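Local coordinates for protein adhesin LabA (Helicobacter pylori, PDB 6GMM) that acts as a lectin-like adhesin specific for LacdiNAc glycans, probably helping the bacterium attach to the gastric mucosa, at residues A253-N265 / S289-L301. Sequence-based numbering, arbitrary orientation.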
ATOM      1  N   ALA A 253       0.652   5.131   3.950  1.00 20.13           N
ATOM      2  CA  ALA A 253       1.739   5.808   4.674  1.00 19.91           C
ATOM      3  C   ALA A 253       2.933   4.871   4.766  1.00 21.98           C
ATOM      4  O   ALA A 253       4.071   5.313   4.596  1.00 21.05           O
ATOM      5  CB  ALA A 253       1.290   6.230   6.070  1.00 20.41           C
ATOM      6  N   ILE A 254       2.663   3.561   4.953  1.00 18.40           N
ATOM      7  CA  ILE A 254       3.723   2.537   4.981  1.00 17.54           C
ATOM      8  C   ILE A 254       4.426   2.529   3.596  1.00 20.25           C
ATOM      9  O   ILE A 254       5.656   2.600   3.546  1.00 19.62           O
ATOM     10  CB  ILE A 254       3.222   1.138   5.461  1.00 19.18           C
ATOM     11  CG1 ILE A 254       2.746   1.208   6.944  1.00 20.22           C
ATOM     12  CG2 ILE A 254       4.343   0.065   5.312  1.00 20.02           C
ATOM     13  CD1 ILE A 254       2.178  -0.226   7.622  1.00 17.39           C
ATOM     14  N   ALA A 255       3.641   2.583   2.493  1.00 16.39           N
ATOM     15  CA  ALA A 255       4.190   2.601   1.123  1.00 16.34           C
ATOM     16  C   ALA A 255       5.098   3.815   0.888  1.00 20.44           C
ATOM     17  O   ALA A 255       6.059   3.717   0.143  1.00 20.38           O
ATOM     18  CB  ALA A 255       3.055   2.601   0.105  1.00 16.27           C
ATOM     19  N   VAL A 256       4.772   4.964   1.523  1.00 19.80           N
ATOM     20  CA  VAL A 256       5.462   6.255   1.396  1.00 19.25           C
ATOM     21  C   VAL A 256       6.799   6.194   2.126  1.00 26.19           C
ATOM     22  O   VAL A 256       7.769   6.725   1.597  1.00 27.74           O
ATOM     23  CB  VAL A 256       4.536   7.436   1.839  1.00 21.61           C
ATOM     24  CG1 VAL A 256       5.302   8.757   1.890  1.00 21.19           C
ATOM     25  CG2 VAL A 256       3.349   7.565   0.894  1.00 20.79           C
ATOM     26  N   GLU A 257       6.864   5.517   3.305  1.00 24.04           N
ATOM     27  CA  GLU A 257       8.106   5.311   4.076  1.00 25.50           C
ATOM     28  C   GLU A 257       9.080   4.416   3.275  1.00 29.27           C
ATOM     29  O   GLU A 257      10.277   4.710   3.185  1.00 27.12           O
ATOM     30  CB  GLU A 257       7.813   4.599   5.420  1.00 27.39           C
ATOM     31  CG  GLU A 257       7.644   5.522   6.618  1.00 38.58           C
ATOM     32  CD  GLU A 257       8.876   6.325   7.009  1.00 58.31           C
ATOM     33  OE1 GLU A 257       9.827   5.744   7.584  1.00 47.37           O
ATOM     34  OE2 GLU A 257       8.868   7.553   6.775  1.00 51.35           O
ATOM     35  N   GLN A 258       8.540   3.317   2.699  1.00 25.43           N
ATOM     36  CA  GLN A 258       9.288   2.324   1.935  1.00 24.57           C
ATOM     37  C   GLN A 258       9.852   2.927   0.660  1.00 28.99           C
ATOM     38  O   GLN A 258      10.875   2.450   0.177  1.00 30.96           O
ATOM     39  CB  GLN A 258       8.409   1.089   1.618  1.00 24.73           C
ATOM     40  CG  GLN A 258       7.986   0.271   2.851  1.00 17.04           C
ATOM     41  CD  GLN A 258       9.168  -0.406   3.501  1.00 37.69           C
ATOM     42  OE1 GLN A 258       9.950  -1.098   2.844  1.00 31.84           O
ATOM     43  NE2 GLN A 258       9.343  -0.206   4.806  1.00 23.35           N
ATOM     44  N   SER A 259       9.203   3.980   0.133  1.00 24.24           N
ATOM     45  CA  SER A 259       9.642   4.680  -1.064  1.00 24.64           C
ATOM     46  C   SER A 259      10.949   5.416  -0.801  1.00 30.58           C
ATOM     47  O   SER A 259      11.689   5.643  -1.754  1.00 32.08           O
ATOM     48  CB  SER A 259       8.570   5.649  -1.551  1.00 29.92           C
ATOM     49  OG  SER A 259       7.425   4.936  -1.990  1.00 38.44           O
ATOM     50  N   LYS A 260      11.259   5.767   0.476  1.00 25.93           N
ATOM     51  CA  LYS A 260      12.556   6.386   0.822  1.00 26.55           C
ATOM     52  C   LYS A 260      13.672   5.404   0.447  1.00 31.19           C
ATOM     53  O   LYS A 260      14.714   5.818  -0.071  1.00 32.98           O
ATOM     54  CB  LYS A 260      12.673   6.638   2.339  1.00 28.68           C
ATOM     55  CG  LYS A 260      11.783   7.725   2.916  1.00 28.31           C
ATOM     56  CD  LYS A 260      12.012   7.811   4.429  1.00 32.34           C
ATOM     57  CE  LYS A 260      11.239   8.938   5.072  1.00 43.05           C
ATOM     58  NZ  LYS A 260      11.349   8.894   6.561  1.00 51.53           N
ATOM     59  N   ILE A 261      13.462   4.097   0.762  1.00 24.45           N
ATOM     60  CA  ILE A 261      14.407   3.026   0.489  1.00 24.00           C
ATOM     61  C   ILE A 261      14.639   2.940  -1.025  1.00 27.28           C
ATOM     62  O   ILE A 261      15.774   3.086  -1.466  1.00 28.45           O
ATOM     63  CB  ILE A 261      13.999   1.665   1.117  1.00 26.52           C
ATOM     64  CG1 ILE A 261      13.736   1.774   2.644  1.00 27.87           C
ATOM     65  CG2 ILE A 261      15.050   0.597   0.814  1.00 26.50           C
ATOM     66  CD1 ILE A 261      12.890   0.617   3.265  1.00 30.81           C
ATOM     67  N   VAL A 262      13.556   2.792  -1.809  1.00 21.26           N
ATOM     68  CA  VAL A 262      13.596   2.733  -3.274  1.00 20.07           C
ATOM     69  C   VAL A 262      14.341   3.945  -3.796  1.00 23.25           C
ATOM     70  O   VAL A 262      15.232   3.779  -4.608  1.00 25.01           O
ATOM     71  CB  VAL A 262      12.169   2.682  -3.857  1.00 21.71           C
ATOM     72  CG1 VAL A 262      12.199   2.634  -5.372  1.00 21.81           C
ATOM     73  CG2 VAL A 262      11.385   1.506  -3.300  1.00 20.17           C
ATOM     74  N   ALA A 263      14.013   5.153  -3.272  1.00 20.93           N
ATOM     75  CA  ALA A 263      14.584   6.453  -3.637  1.00 21.65           C
ATOM     76  C   ALA A 263      16.059   6.518  -3.394  1.00 28.02           C
ATOM     77  O   ALA A 263      16.787   7.057  -4.227  1.00 29.28           O
ATOM     78  CB  ALA A 263      13.872   7.581  -2.891  1.00 21.59           C
ATOM     79  N   ALA A 264      16.514   5.917  -2.284  1.00 27.98           N
ATOM     80  CA  ALA A 264      17.939   5.839  -1.951  1.00 30.79           C
ATOM     81  C   ALA A 264      18.721   4.895  -2.882  1.00 36.65           C
ATOM     82  O   ALA A 264      19.948   5.020  -2.968  1.00 37.96           O
ATOM     83  CB  ALA A 264      18.120   5.417  -0.504  1.00 31.37           C
ATOM     84  N   ASN A 265      18.017   3.972  -3.589  1.00 33.32           N
ATOM     85  CA  ASN A 265      18.634   2.991  -4.503  1.00 34.40           C
ATOM     86  C   ASN A 265      18.330   3.238  -5.989  1.00 42.88           C
ATOM     87  O   ASN A 265      18.615   2.369  -6.813  1.00 43.62           O
ATOM     88  CB  ASN A 265      18.213   1.560  -4.112  1.00 30.73           C
ATOM     89  CG  ASN A 265      18.788   1.101  -2.806  1.00 46.23           C
ATOM     90  OD1 ASN A 265      19.991   0.893  -2.689  1.00 46.86           O
ATOM     91  ND2 ASN A 265      17.948   0.919  -1.796  1.00 30.17           N
ATOM     92  N   SER A 289      22.218  -3.576  -0.508  1.00 28.08           N
ATOM     93  CA  SER A 289      21.322  -2.503  -0.961  1.00 26.72           C
ATOM     94  C   SER A 289      20.371  -3.049  -2.053  1.00 27.39           C
ATOM     95  O   SER A 289      19.226  -2.627  -2.138  1.00 25.62           O
ATOM     96  CB  SER A 289      22.133  -1.319  -1.478  1.00 31.30           C
ATOM     97  OG  SER A 289      22.978  -1.713  -2.548  1.00 46.32           O
ATOM     98  N   MET A 290      20.827  -4.036  -2.837  1.00 24.74           N
ATOM     99  CA  MET A 290      20.003  -4.670  -3.873  1.00 23.63           C
ATOM    100  C   MET A 290      18.837  -5.394  -3.201  1.00 25.06           C
ATOM    101  O   MET A 290      17.695  -5.236  -3.644  1.00 24.29           O
ATOM    102  CB  MET A 290      20.841  -5.601  -4.757  1.00 25.43           C
ATOM    103  CG  MET A 290      20.041  -6.284  -5.867  1.00 27.13           C
ATOM    104  SD  MET A 290      21.035  -7.530  -6.727  1.00 31.02           S
ATOM    105  CE  MET A 290      19.724  -8.546  -7.501  1.00 26.54           C
ATOM    106  N   PHE A 291      19.117  -6.084  -2.075  1.00 21.12           N
ATOM    107  CA  PHE A 291      18.120  -6.786  -1.273  1.00 20.22           C
ATOM    108  C   PHE A 291      17.112  -5.794  -0.655  1.00 24.65           C
ATOM    109  O   PHE A 291      15.887  -5.936  -0.828  1.00 25.49           O
ATOM    110  CB  PHE A 291      18.813  -7.599  -0.176  1.00 22.11           C
ATOM    111  CG  PHE A 291      17.870  -8.259   0.796  1.00 24.70           C
ATOM    112  CD1 PHE A 291      16.953  -9.211   0.364  1.00 27.77           C
ATOM    113  CD2 PHE A 291      17.830  -7.861   2.125  1.00 30.39           C
ATOM    114  CE1 PHE A 291      16.048  -9.794   1.254  1.00 29.03           C
ATOM    115  CE2 PHE A 291      16.915  -8.439   3.017  1.00 33.48           C
ATOM    116  CZ  PHE A 291      16.033  -9.404   2.572  1.00 29.74           C
ATOM    117  N   ALA A 292      17.635  -4.780   0.055  1.00 20.54           N
ATOM    118  CA  ALA A 292      16.806  -3.770   0.687  1.00 19.86           C
ATOM    119  C   ALA A 292      15.875  -3.084  -0.345  1.00 22.33           C
ATOM    120  O   ALA A 292      14.702  -2.808  -0.033  1.00 21.67           O
ATOM    121  CB  ALA A 292      17.687  -2.749   1.363  1.00 20.85           C
ATOM    122  N   ASN A 293      16.384  -2.822  -1.563  1.00 19.71           N
ATOM    123  CA  ASN A 293      15.591  -2.169  -2.605  1.00 19.63           C
ATOM    124  C   ASN A 293      14.387  -3.041  -2.996  1.00 21.91           C
ATOM    125  O   ASN A 293      13.266  -2.574  -2.948  1.00 22.02           O
ATOM    126  CB  ASN A 293      16.452  -1.820  -3.829  1.00 20.32           C
ATOM    127  CG  ASN A 293      15.695  -1.156  -4.960  1.00 29.48           C
ATOM    128  OD1 ASN A 293      14.559  -0.706  -4.816  1.00 27.01           O
ATOM    129  ND2 ASN A 293      16.335  -0.986  -6.085  1.00 21.11           N
ATOM    130  N   ALA A 294      14.631  -4.279  -3.364  1.00 19.32           N
ATOM    131  CA  ALA A 294      13.658  -5.288  -3.786  1.00 19.29           C
ATOM    132  C   ALA A 294      12.623  -5.589  -2.696  1.00 23.52           C
ATOM    133  O   ALA A 294      11.434  -5.724  -3.007  1.00 20.80           O
ATOM    134  CB  ALA A 294      14.407  -6.569  -4.152  1.00 19.87           C
ATOM    135  N   LYS A 295      13.084  -5.713  -1.423  1.00 21.54           N
ATOM    136  CA  LYS A 295      12.222  -5.970  -0.266  1.00 21.44           C
ATOM    137  C   LYS A 295      11.270  -4.771  -0.135  1.00 25.09           C
ATOM    138  O   LYS A 295      10.050  -4.967  -0.053  1.00 21.55           O
ATOM    139  CB  LYS A 295      13.074  -6.139   1.005  1.00 25.78           C
ATOM    140  CG  LYS A 295      12.301  -6.658   2.209  1.00 36.48           C
ATOM    141  CD  LYS A 295      13.238  -6.930   3.358  1.00 35.49           C
ATOM    142  CE  LYS A 295      12.487  -7.317   4.604  1.00 37.43           C
ATOM    143  NZ  LYS A 295      13.115  -6.718   5.800  1.00 45.38           N
ATOM    144  N   ALA A 296      11.818  -3.527  -0.235  1.00 21.90           N
ATOM    145  CA  ALA A 296      10.967  -2.318  -0.193  1.00 21.09           C
ATOM    146  C   ALA A 296       9.952  -2.305  -1.332  1.00 24.52           C
ATOM    147  O   ALA A 296       8.774  -2.171  -1.055  1.00 23.92           O
ATOM    148  CB  ALA A 296      11.799  -1.048  -0.215  1.00 21.84           C
ATOM    149  N   GLN A 297      10.383  -2.497  -2.587  1.00 22.03           N
ATOM    150  CA  GLN A 297       9.481  -2.524  -3.746  1.00 22.10           C
ATOM    151  C   GLN A 297       8.362  -3.541  -3.557  1.00 25.41           C
ATOM    152  O   GLN A 297       7.228  -3.269  -3.926  1.00 24.50           O
ATOM    153  CB  GLN A 297      10.259  -2.849  -5.038  1.00 23.78           C
ATOM    154  CG  GLN A 297      11.217  -1.727  -5.433  1.00 29.98           C
ATOM    155  CD  GLN A 297      11.691  -1.847  -6.846  1.00 31.51           C
ATOM    156  OE1 GLN A 297      10.954  -2.270  -7.740  1.00 20.18           O
ATOM    157  NE2 GLN A 297      12.911  -1.404  -7.085  1.00 20.16           N
ATOM    158  N   ALA A 298       8.668  -4.700  -2.970  1.00 21.79           N
ATOM    159  CA  ALA A 298       7.647  -5.713  -2.729  1.00 21.73           C
ATOM    160  C   ALA A 298       6.658  -5.254  -1.679  1.00 25.99           C
ATOM    161  O   ALA A 298       5.467  -5.569  -1.826  1.00 26.47           O
ATOM    162  CB  ALA A 298       8.274  -7.039  -2.338  1.00 21.84           C
ATOM    163  N   GLU A 299       7.132  -4.493  -0.635  1.00 21.98           N
ATOM    164  CA  GLU A 299       6.266  -3.946   0.442  1.00 21.77           C
ATOM    165  C   GLU A 299       5.293  -2.939  -0.102  1.00 22.74           C
ATOM    166  O   GLU A 299       4.098  -3.063   0.143  1.00 23.11           O
ATOM    167  CB  GLU A 299       7.060  -3.315   1.595  1.00 23.63           C
ATOM    168  CG  GLU A 299       6.950  -4.068   2.908  1.00 37.41           C
ATOM    169  CD  GLU A 299       5.578  -4.113   3.554  1.00 59.03           C
ATOM    170  OE1 GLU A 299       4.741  -4.938   3.123  1.00 54.51           O
ATOM    171  OE2 GLU A 299       5.378  -3.394   4.559  1.00 53.92           O
ATOM    172  N   ILE A 300       5.800  -1.957  -0.877  1.00 18.02           N
ATOM    173  CA  ILE A 300       5.000  -0.947  -1.574  1.00 17.29           C
ATOM    174  C   ILE A 300       3.837  -1.634  -2.287  1.00 20.62           C
ATOM    175  O   ILE A 300       2.691  -1.245  -2.099  1.00 21.91           O
ATOM    176  CB  ILE A 300       5.876  -0.153  -2.553  1.00 19.14           C
ATOM    177  CG1 ILE A 300       6.879   0.723  -1.774  1.00 18.90           C
ATOM    178  CG2 ILE A 300       5.016   0.644  -3.534  1.00 19.76           C
ATOM    179  CD1 ILE A 300       7.879   1.401  -2.580  1.00 26.62           C
ATOM    180  N   LEU A 301       4.120  -2.686  -3.033  1.00 17.15           N
ATOM    181  CA  LEU A 301       3.094  -3.454  -3.731  1.00 17.49           C
ATOM    182  C   LEU A 301       2.080  -4.103  -2.768  1.00 21.20           C
ATOM    183  O   LEU A 301       0.861  -4.019  -3.005  1.00 19.81           O
ATOM    184  CB  LEU A 301       3.760  -4.485  -4.660  1.00 17.81           C
ATOM    185  CG  LEU A 301       4.505  -3.840  -5.846  1.00 22.63           C
ATOM    186  CD1 LEU A 301       5.161  -4.888  -6.754  1.00 23.59           C
ATOM    187  CD2 LEU A 301       3.594  -2.873  -6.624  1.00 25.58           C
TER
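Asn265 and Asn293 hold their amides nearly parallel, 14° apart, and slide past each other in opposite directions, each CB lying over a face of the other's amide; CB of Asn265 is 3.8 Å from CG of Asn293. On the other face of Asn293, NE2 of Gln297 bonds to OD1 at 2.9 Å from above the carbonyl plane, along a nearly straight N-H (171°). At the far end of Asn265, OD1 packs on CB of Ser289, and ND2 turns back in a weak bond to Ile261 O in the last turn of the helix that Asn265 follows.

The rest illustrates how two antiparallel helices can mesh without any hydrogen bond between them. Their axes come within 8.5 Å. The small Ala296 faces the other helix, its CB 3.7 Å from Ile261 CB, while the bent chain of Gln258 lays OE1 3.4 Å from Ala296 CA. Val262 and Ile300 are reciprocal knobs-into-holes, meeting tip to tip at 3.6 Å between CG2 and CD1. The chi1 of Val262 (179°) swings CG1 away from the amide nitrogen and sets CG2 beside it, facing Ile300 and Gln297. The hole for Ile300 is formed by Ala255, Gln258, Ser259 and Val262; Ser259 OG is hydrogen-bonded to Ala255 O and lies against CD1 of Ile300. Beyond it, Ile254 CG2 brushes the carboxylate of Glu299, which is paired with Arg303.

The contact joins helices 239-264 and 287-311 within a helical bundle. Helix 32-50 closes over Val262, Gln297 and Ile300, its Leu42 and Ser45 also bonding the Gln297 amide; helix 57-76 touches Ile300, and helix 369-386 packs against Met290, Ala294 and Gln297.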